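Local structure of ScaE cell-surface anchored scaffoldin protein (Ruminococcus flavefaciens, 2ZF9) at residues K63-P75 and N108-K122. The protein is a cell-surface anchoring scaffoldin of the cellulosome, whose type III cohesin module, the part described here, probably binds dockerin modules. Residues are numbered along the deposited sequence; the frame is centred on the assembly and turned at random.
Sequences KYAATGLHIQFDP and NSFFTATGSSTNNGK
Y64 lays one face of its ring over G121, whose CA stands 3.8 Å from the ring centroid, a CH-pi contact set toward the rim. Its OH reaches beyond the glycine and donates in the carbonyl plane, on a lone pair, to K122 O at 2.7 Å, while Y64 O accepts from G121 N. A leucine in place of Y64 would probably leave K122 O without this hydroxyl donor and the glycine CA without its aromatic face. Next along, T114 OG1 donates to A65 O (2.8 Å) and lies 2.6 Å from T67 OG1; a water joins T67 OG1 to T112 OG1, which shares L69 O with its own backbone N. These threonines line one face of the antiparallel pair 66-73 and 109-115, neighbouring strands in the beta-sandwich of the cohesin module; A65 and A66 form a classic bulge against T160. Further along this face, I71 and F110 lie side by side, I71 CB over the F110 ring and I71 CD1 3.5 Å from F110 CZ. F110 CD1 meets the edge of the F73 ring, whose face rests on the N108 backbone. On the other face, F111 CG is anti to the backbone N (chi1 176°), which brings CD1 over the centre of the H70 imidazole, planes inclined at 34°; H70 ND1 is hydrogen-bonded to D157. At the far end N108 ND2 donates to F73 O at 3.0 Å.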
ATOM      1  N   LYS A  63      10.700  -6.345  12.370  1.00 17.76           N
ATOM      2  CA  LYS A  63      10.578  -5.099  13.162  1.00 15.15           C
ATOM      3  C   LYS A  63       9.157  -4.572  13.319  1.00 17.60           C
ATOM      4  O   LYS A  63       8.930  -3.558  14.007  1.00 21.84           O
ATOM      5  CB  LYS A  63      11.386  -3.976  12.491  1.00 16.43           C
ATOM      6  CG  LYS A  63      12.869  -4.282  12.283  1.00 20.65           C
ATOM      7  CD  LYS A  63      13.559  -4.561  13.597  1.00 21.90           C
ATOM      8  CE  LYS A  63      15.068  -4.799  13.372  1.00 27.65           C
ATOM      9  NZ  LYS A  63      15.682  -4.980  14.734  1.00 26.60           N
ATOM     10  N   TYR A  64       8.206  -5.197  12.649  1.00 16.39           N
ATOM     11  CA  TYR A  64       6.835  -4.707  12.708  1.00 15.91           C
ATOM     12  C   TYR A  64       5.833  -5.834  12.837  1.00 17.51           C
ATOM     13  O   TYR A  64       6.176  -7.023  12.656  1.00 15.97           O
ATOM     14  CB  TYR A  64       6.534  -3.820  11.460  1.00 12.98           C
ATOM     15  CG  TYR A  64       6.286  -4.657  10.202  1.00 16.29           C
ATOM     16  CD1 TYR A  64       7.357  -5.153   9.443  1.00 14.21           C
ATOM     17  CD2 TYR A  64       4.994  -4.964   9.787  1.00 16.27           C
ATOM     18  CE1 TYR A  64       7.117  -5.931   8.302  1.00 14.72           C
ATOM     19  CE2 TYR A  64       4.751  -5.754   8.650  1.00 18.07           C
ATOM     20  CZ  TYR A  64       5.825  -6.241   7.927  1.00 19.08           C
ATOM     21  OH  TYR A  64       5.619  -7.019   6.822  1.00 15.39           O
ATOM     22  N   ALA A  65       4.588  -5.452  13.141  1.00 15.45           N
ATOM     23  CA  ALA A  65       3.455  -6.383  13.167  1.00 17.35           C
ATOM     24  C   ALA A  65       2.115  -5.689  12.899  1.00 16.56           C
ATOM     25  O   ALA A  65       1.268  -6.264  12.209  1.00 17.00           O
ATOM     26  CB  ALA A  65       3.359  -7.086  14.520  1.00 16.73           C
ATOM     27  N   ALA A  66       1.895  -4.537  13.542  1.00 16.53           N
ATOM     28  CA  ALA A  66       0.586  -3.869  13.517  1.00 18.70           C
ATOM     29  C   ALA A  66       0.572  -2.910  12.322  1.00 18.57           C
ATOM     30  O   ALA A  66       1.367  -1.967  12.293  1.00 18.60           O
ATOM     31  CB  ALA A  66       0.374  -3.095  14.778  1.00 18.94           C
ATOM     32  N   THR A  67      -0.307  -3.150  11.345  1.00 17.46           N
ATOM     33  CA  THR A  67      -0.425  -2.253  10.176  1.00 16.49           C
ATOM     34  C   THR A  67      -1.893  -1.940   9.932  1.00 15.21           C
ATOM     35  O   THR A  67      -2.803  -2.729  10.291  1.00 14.18           O
ATOM     36  CB  THR A  67       0.179  -2.826   8.850  1.00 16.56           C
ATOM     37  OG1 THR A  67      -0.639  -3.904   8.361  1.00 16.37           O
ATOM     38  CG2 THR A  67       1.623  -3.313   9.047  1.00 19.03           C
ATOM     39  N   GLY A  68      -2.125  -0.774   9.359  1.00 16.24           N
ATOM     40  CA  GLY A  68      -3.478  -0.374   8.943  1.00 15.53           C
ATOM     41  C   GLY A  68      -3.171   0.492   7.738  1.00 17.52           C
ATOM     42  O   GLY A  68      -2.526   1.551   7.869  1.00 15.42           O
ATOM     43  N   LEU A  69      -3.548   0.024   6.555  1.00 15.01           N
ATOM     44  CA  LEU A  69      -3.101   0.697   5.333  1.00 17.02           C
ATOM     45  C   LEU A  69      -4.244   0.854   4.366  1.00 19.10           C
ATOM     46  O   LEU A  69      -4.849  -0.151   3.956  1.00 16.83           O
ATOM     47  CB  LEU A  69      -1.945  -0.056   4.699  1.00 13.91           C
ATOM     48  CG  LEU A  69      -0.659  -0.154   5.541  1.00 18.58           C
ATOM     49  CD1 LEU A  69       0.284  -1.145   4.875  1.00 19.16           C
ATOM     50  CD2 LEU A  69       0.042   1.211   5.665  1.00 13.55           C
ATOM     51  N   HIS A  70      -4.558   2.108   4.024  1.00 16.19           N
ATOM     52  CA  HIS A  70      -5.615   2.377   3.063  1.00 17.45           C
ATOM     53  C   HIS A  70      -4.999   2.542   1.690  1.00 16.51           C
ATOM     54  O   HIS A  70      -4.059   3.312   1.503  1.00 17.50           O
ATOM     55  CB  HIS A  70      -6.373   3.658   3.414  1.00 16.60           C
ATOM     56  CG  HIS A  70      -7.306   3.506   4.574  1.00 20.12           C
ATOM     57  ND1 HIS A  70      -6.923   3.753   5.872  1.00 18.77           N
ATOM     58  CD2 HIS A  70      -8.622   3.174   4.624  1.00 20.46           C
ATOM     59  CE1 HIS A  70      -7.953   3.569   6.681  1.00 20.19           C
ATOM     60  NE2 HIS A  70      -9.002   3.224   5.945  1.00 17.46           N
ATOM     61  N   ILE A  71      -5.531   1.818   0.716  1.00 15.67           N
ATOM     62  CA  ILE A  71      -5.022   1.945  -0.634  1.00 16.86           C
ATOM     63  C   ILE A  71      -6.120   2.613  -1.445  1.00 16.91           C
ATOM     64  O   ILE A  71      -7.263   2.169  -1.416  1.00 18.45           O
ATOM     65  CB  ILE A  71      -4.696   0.530  -1.219  1.00 17.47           C
ATOM     66  CG1 ILE A  71      -3.542  -0.077  -0.398  1.00 22.86           C
ATOM     67  CG2 ILE A  71      -4.353   0.607  -2.737  1.00 17.77           C
ATOM     68  CD1 ILE A  71      -3.326  -1.518  -0.678  1.00 29.01           C
ATOM     69  N   GLN A  72      -5.778   3.687  -2.142  1.00 18.24           N
ATOM     70  CA  GLN A  72      -6.776   4.366  -2.967  1.00 18.17           C
ATOM     71  C   GLN A  72      -6.264   4.403  -4.402  1.00 17.27           C
ATOM     72  O   GLN A  72      -5.047   4.361  -4.625  1.00 19.05           O
ATOM     73  CB  GLN A  72      -7.045   5.788  -2.466  1.00 17.83           C
ATOM     74  CG  GLN A  72      -5.858   6.687  -2.543  1.00 23.36           C
ATOM     75  CD  GLN A  72      -6.150   8.068  -1.994  1.00 31.36           C
ATOM     76  OE1 GLN A  72      -7.077   8.256  -1.173  1.00 29.54           O
ATOM     77  NE2 GLN A  72      -5.352   9.040  -2.418  1.00 23.78           N
ATOM     78  N   PHE A  73      -7.188   4.471  -5.353  1.00 18.73           N
ATOM     79  CA  PHE A  73      -6.794   4.424  -6.764  1.00 18.80           C
ATOM     80  C   PHE A  73      -7.687   5.339  -7.621  1.00 17.02           C
ATOM     81  O   PHE A  73      -8.799   5.711  -7.237  1.00 18.89           O
ATOM     82  CB  PHE A  73      -6.841   2.982  -7.287  1.00 14.64           C
ATOM     83  CG  PHE A  73      -8.100   2.233  -6.887  1.00 19.09           C
ATOM     84  CD1 PHE A  73      -8.121   1.423  -5.722  1.00 15.72           C
ATOM     85  CD2 PHE A  73      -9.273   2.321  -7.671  1.00 18.52           C
ATOM     86  CE1 PHE A  73      -9.284   0.739  -5.336  1.00 20.73           C
ATOM     87  CE2 PHE A  73     -10.439   1.630  -7.303  1.00 21.34           C
ATOM     88  CZ  PHE A  73     -10.441   0.823  -6.112  1.00 17.08           C
ATOM     89  N   ASP A  74      -7.172   5.680  -8.785  1.00 19.01           N
ATOM     90  CA  ASP A  74      -7.918   6.462  -9.783  1.00 17.79           C
ATOM     91  C   ASP A  74      -9.341   5.898  -9.881  1.00 15.42           C
ATOM     92  O   ASP A  74      -9.506   4.709 -10.148  1.00 18.65           O
ATOM     93  CB  ASP A  74      -7.199   6.288 -11.138  1.00 15.00           C
ATOM     94  CG  ASP A  74      -7.651   7.304 -12.167  1.00 25.30           C
ATOM     95  OD1 ASP A  74      -6.797   8.096 -12.632  1.00 26.51           O
ATOM     96  OD2 ASP A  74      -8.857   7.317 -12.453  1.00 19.64           O
ATOM     97  N   PRO A  75     -10.382   6.742  -9.675  1.00 21.00           N
ATOM     98  CA  PRO A  75     -11.779   6.292  -9.699  1.00 21.59           C
ATOM     99  C   PRO A  75     -12.198   5.640 -11.039  1.00 20.13           C
ATOM    100  O   PRO A  75     -13.192   4.958 -11.100  1.00 19.74           O
ATOM    101  CB  PRO A  75     -12.578   7.587  -9.468  1.00 22.66           C
ATOM    102  CG  PRO A  75     -11.626   8.543  -8.911  1.00 24.92           C
ATOM    103  CD  PRO A  75     -10.287   8.201  -9.467  1.00 21.83           C
ATOM    104  N   ASN A 108     -13.431   3.999  -4.431  1.00 24.19           N
ATOM    105  CA  ASN A 108     -12.083   3.954  -5.004  1.00 22.49           C
ATOM    106  C   ASN A 108     -10.974   3.699  -3.956  1.00 20.05           C
ATOM    107  O   ASN A 108      -9.863   4.183  -4.096  1.00 21.01           O
ATOM    108  CB  ASN A 108     -11.798   5.204  -5.856  1.00 21.28           C
ATOM    109  CG  ASN A 108     -11.570   6.422  -5.012  1.00 23.52           C
ATOM    110  OD1 ASN A 108     -12.300   6.647  -4.054  1.00 22.33           O
ATOM    111  ND2 ASN A 108     -10.525   7.187  -5.321  1.00 22.37           N
ATOM    112  N   SER A 109     -11.266   2.894  -2.933  1.00 19.54           N
ATOM    113  CA  SER A 109     -10.265   2.609  -1.896  1.00 20.48           C
ATOM    114  C   SER A 109     -10.665   1.374  -1.083  1.00 21.77           C
ATOM    115  O   SER A 109     -11.863   1.066  -0.942  1.00 19.98           O
ATOM    116  CB  SER A 109     -10.090   3.831  -0.965  1.00 15.66           C
ATOM    117  OG  SER A 109     -11.217   4.032  -0.137  1.00 18.68           O
ATOM    118  N   PHE A 110      -9.664   0.707  -0.518  1.00 19.41           N
ATOM    119  CA  PHE A 110      -9.922  -0.365   0.440  1.00 17.60           C
ATOM    120  C   PHE A 110      -8.919  -0.288   1.601  1.00 17.34           C
ATOM    121  O   PHE A 110      -7.909   0.410   1.549  1.00 19.31           O
ATOM    122  CB  PHE A 110      -9.945  -1.768  -0.251  1.00 15.84           C
ATOM    123  CG  PHE A 110      -8.626  -2.188  -0.864  1.00 16.63           C
ATOM    124  CD1 PHE A 110      -8.271  -1.764  -2.161  1.00 17.26           C
ATOM    125  CD2 PHE A 110      -7.745  -3.019  -0.162  1.00 16.41           C
ATOM    126  CE1 PHE A 110      -7.068  -2.131  -2.758  1.00 16.99           C
ATOM    127  CE2 PHE A 110      -6.519  -3.420  -0.750  1.00 17.96           C
ATOM    128  CZ  PHE A 110      -6.169  -2.993  -2.045  1.00 14.04           C
ATOM    129  N   PHE A 111      -9.236  -0.991   2.661  1.00 16.96           N
ATOM    130  CA  PHE A 111      -8.443  -0.931   3.874  1.00 19.29           C
ATOM    131  C   PHE A 111      -7.878  -2.306   4.158  1.00 16.81           C
ATOM    132  O   PHE A 111      -8.580  -3.333   4.013  1.00 17.96           O
ATOM    133  CB  PHE A 111      -9.310  -0.458   5.053  1.00 15.31           C
ATOM    134  CG  PHE A 111      -8.586  -0.467   6.391  1.00 20.13           C
ATOM    135  CD1 PHE A 111      -7.471   0.355   6.606  1.00 17.04           C
ATOM    136  CD2 PHE A 111      -9.046  -1.265   7.430  1.00 19.74           C
ATOM    137  CE1 PHE A 111      -6.807   0.376   7.855  1.00 16.26           C
ATOM    138  CE2 PHE A 111      -8.419  -1.270   8.674  1.00 24.57           C
ATOM    139  CZ  PHE A 111      -7.314  -0.452   8.907  1.00 15.08           C
ATOM    140  N   THR A 112      -6.610  -2.329   4.552  1.00 17.55           N
ATOM    141  CA  THR A 112      -5.962  -3.590   4.962  1.00 15.96           C
ATOM    142  C   THR A 112      -5.413  -3.420   6.365  1.00 17.52           C
ATOM    143  O   THR A 112      -5.016  -2.318   6.740  1.00 14.83           O
ATOM    144  CB  THR A 112      -4.786  -3.960   4.025  1.00 19.36           C
ATOM    145  OG1 THR A 112      -3.771  -2.925   4.095  1.00 17.06           O
ATOM    146  CG2 THR A 112      -5.300  -4.181   2.552  1.00 16.72           C
ATOM    147  N   ALA A 113      -5.357  -4.503   7.145  1.00 16.52           N
ATOM    148  CA  ALA A 113      -4.851  -4.427   8.539  1.00 16.01           C
ATOM    149  C   ALA A 113      -4.179  -5.746   8.883  1.00 18.20           C
ATOM    150  O   ALA A 113      -4.572  -6.792   8.383  1.00 18.69           O
ATOM    151  CB  ALA A 113      -5.999  -4.132   9.570  1.00 16.89           C
ATOM    152  N   THR A 114      -3.102  -5.661   9.661  1.00 16.28           N
ATOM    153  CA  THR A 114      -2.399  -6.859  10.139  1.00 16.52           C
ATOM    154  C   THR A 114      -2.091  -6.645  11.612  1.00 17.60           C
ATOM    155  O   THR A 114      -2.040  -5.508  12.114  1.00 17.95           O
ATOM    156  CB  THR A 114      -1.055  -7.132   9.411  1.00 17.44           C
ATOM    157  OG1 THR A 114      -0.109  -6.097   9.736  1.00 14.25           O
ATOM    158  CG2 THR A 114      -1.224  -7.259   7.865  1.00 14.04           C
ATOM    159  N   GLY A 115      -1.878  -7.751  12.296  1.00 17.13           N
ATOM    160  CA  GLY A 115      -1.485  -7.718  13.706  1.00 16.72           C
ATOM    161  C   GLY A 115      -0.779  -9.006  14.019  1.00 17.12           C
ATOM    162  O   GLY A 115      -0.865  -9.953  13.250  1.00 18.00           O
ATOM    163  N   SER A 116      -0.099  -9.055  15.169  1.00 18.23           N
ATOM    164  CA  SER A 116       0.559 -10.268  15.609  1.00 18.62           C
ATOM    165  C   SER A 116       1.004 -10.089  17.067  1.00 20.90           C
ATOM    166  O   SER A 116       0.989  -8.955  17.605  1.00 22.39           O
ATOM    167  CB  SER A 116       1.789 -10.533  14.745  1.00 16.43           C
ATOM    168  OG  SER A 116       2.052 -11.919  14.719  1.00 20.26           O
ATOM    169  N   SER A 117       1.403 -11.189  17.696  1.00 21.20           N
ATOM    170  CA  SER A 117       1.807 -11.145  19.113  1.00 21.98           C
ATOM    171  C   SER A 117       3.297 -10.861  19.249  1.00 21.77           C
ATOM    172  O   SER A 117       3.748 -10.517  20.328  1.00 22.55           O
ATOM    173  CB  SER A 117       1.447 -12.459  19.829  1.00 24.33           C
ATOM    174  OG  SER A 117       2.067 -13.565  19.182  1.00 29.89           O
ATOM    175  N   THR A 118       4.051 -10.996  18.161  1.00 19.41           N
ATOM    176  CA  THR A 118       5.487 -10.650  18.125  1.00 19.99           C
ATOM    177  C   THR A 118       5.762  -9.921  16.792  1.00 21.02           C
ATOM    178  O   THR A 118       4.922  -9.930  15.902  1.00 19.19           O
ATOM    179  CB  THR A 118       6.419 -11.900  18.143  1.00 20.13           C
ATOM    180  OG1 THR A 118       6.157 -12.690  16.969  1.00 24.95           O
ATOM    181  CG2 THR A 118       6.197 -12.771  19.387  1.00 28.02           C
ATOM    182  N   ASN A 119       6.943  -9.313  16.659  1.00 18.48           N
ATOM    183  CA  ASN A 119       7.280  -8.556  15.468  1.00 18.48           C
ATOM    184  C   ASN A 119       7.768  -9.483  14.362  1.00 20.08           C
ATOM    185  O   ASN A 119       8.948  -9.484  13.998  1.00 23.50           O
ATOM    186  CB  ASN A 119       8.314  -7.462  15.784  1.00 16.92           C
ATOM    187  CG  ASN A 119       7.771  -6.426  16.726  1.00 19.83           C
ATOM    188  OD1 ASN A 119       6.632  -5.987  16.569  1.00 16.73           O
ATOM    189  ND2 ASN A 119       8.580  -6.013  17.720  1.00 16.22           N
ATOM    190  N   ASN A 120       6.853 -10.288  13.838  1.00 19.99           N
ATOM    191  CA  ASN A 120       7.224 -11.243  12.821  1.00 19.67           C
ATOM    192  C   ASN A 120       6.733 -10.910  11.407  1.00 18.22           C
ATOM    193  O   ASN A 120       6.709 -11.769  10.528  1.00 18.40           O
ATOM    194  CB  ASN A 120       6.864 -12.694  13.265  1.00 19.45           C
ATOM    195  CG  ASN A 120       5.403 -12.876  13.572  1.00 20.72           C
ATOM    196  OD1 ASN A 120       4.598 -11.958  13.386  1.00 22.18           O
ATOM    197  ND2 ASN A 120       5.028 -14.083  14.045  1.00 21.77           N
ATOM    198  N   GLY A 121       6.420  -9.640  11.155  1.00 18.64           N
ATOM    199  CA  GLY A 121       6.314  -9.199   9.765  1.00 17.33           C
ATOM    200  C   GLY A 121       7.645  -9.346   9.015  1.00 20.06           C
ATOM    201  O   GLY A 121       8.721  -9.249   9.613  1.00 21.37           O
ATOM    202  N   LYS A 122       7.562  -9.561   7.707  1.00 18.11           N
ATOM    203  CA  LYS A 122       8.732  -9.721   6.838  1.00 17.49           C
ATOM    204  C   LYS A 122       8.699  -8.714   5.680  1.00 19.88           C
ATOM    205  O   LYS A 122       7.725  -7.984   5.496  1.00 19.02           O
ATOM    206  CB  LYS A 122       8.750 -11.155   6.265  1.00 18.04           C
ATOM    207  CG  LYS A 122       8.824 -12.287   7.323  1.00 18.75           C
ATOM    208  CD  LYS A 122      10.200 -12.262   8.034  1.00 19.69           C
ATOM    209  CE  LYS A 122      10.456 -13.573   8.818  1.00 22.05           C
ATOM    210  NZ  LYS A 122      11.772 -13.463   9.546  1.00 29.16           N
TER
HETATM  211  O   HOH W   1      -1.999  -4.109   6.090  1.00 17.48           O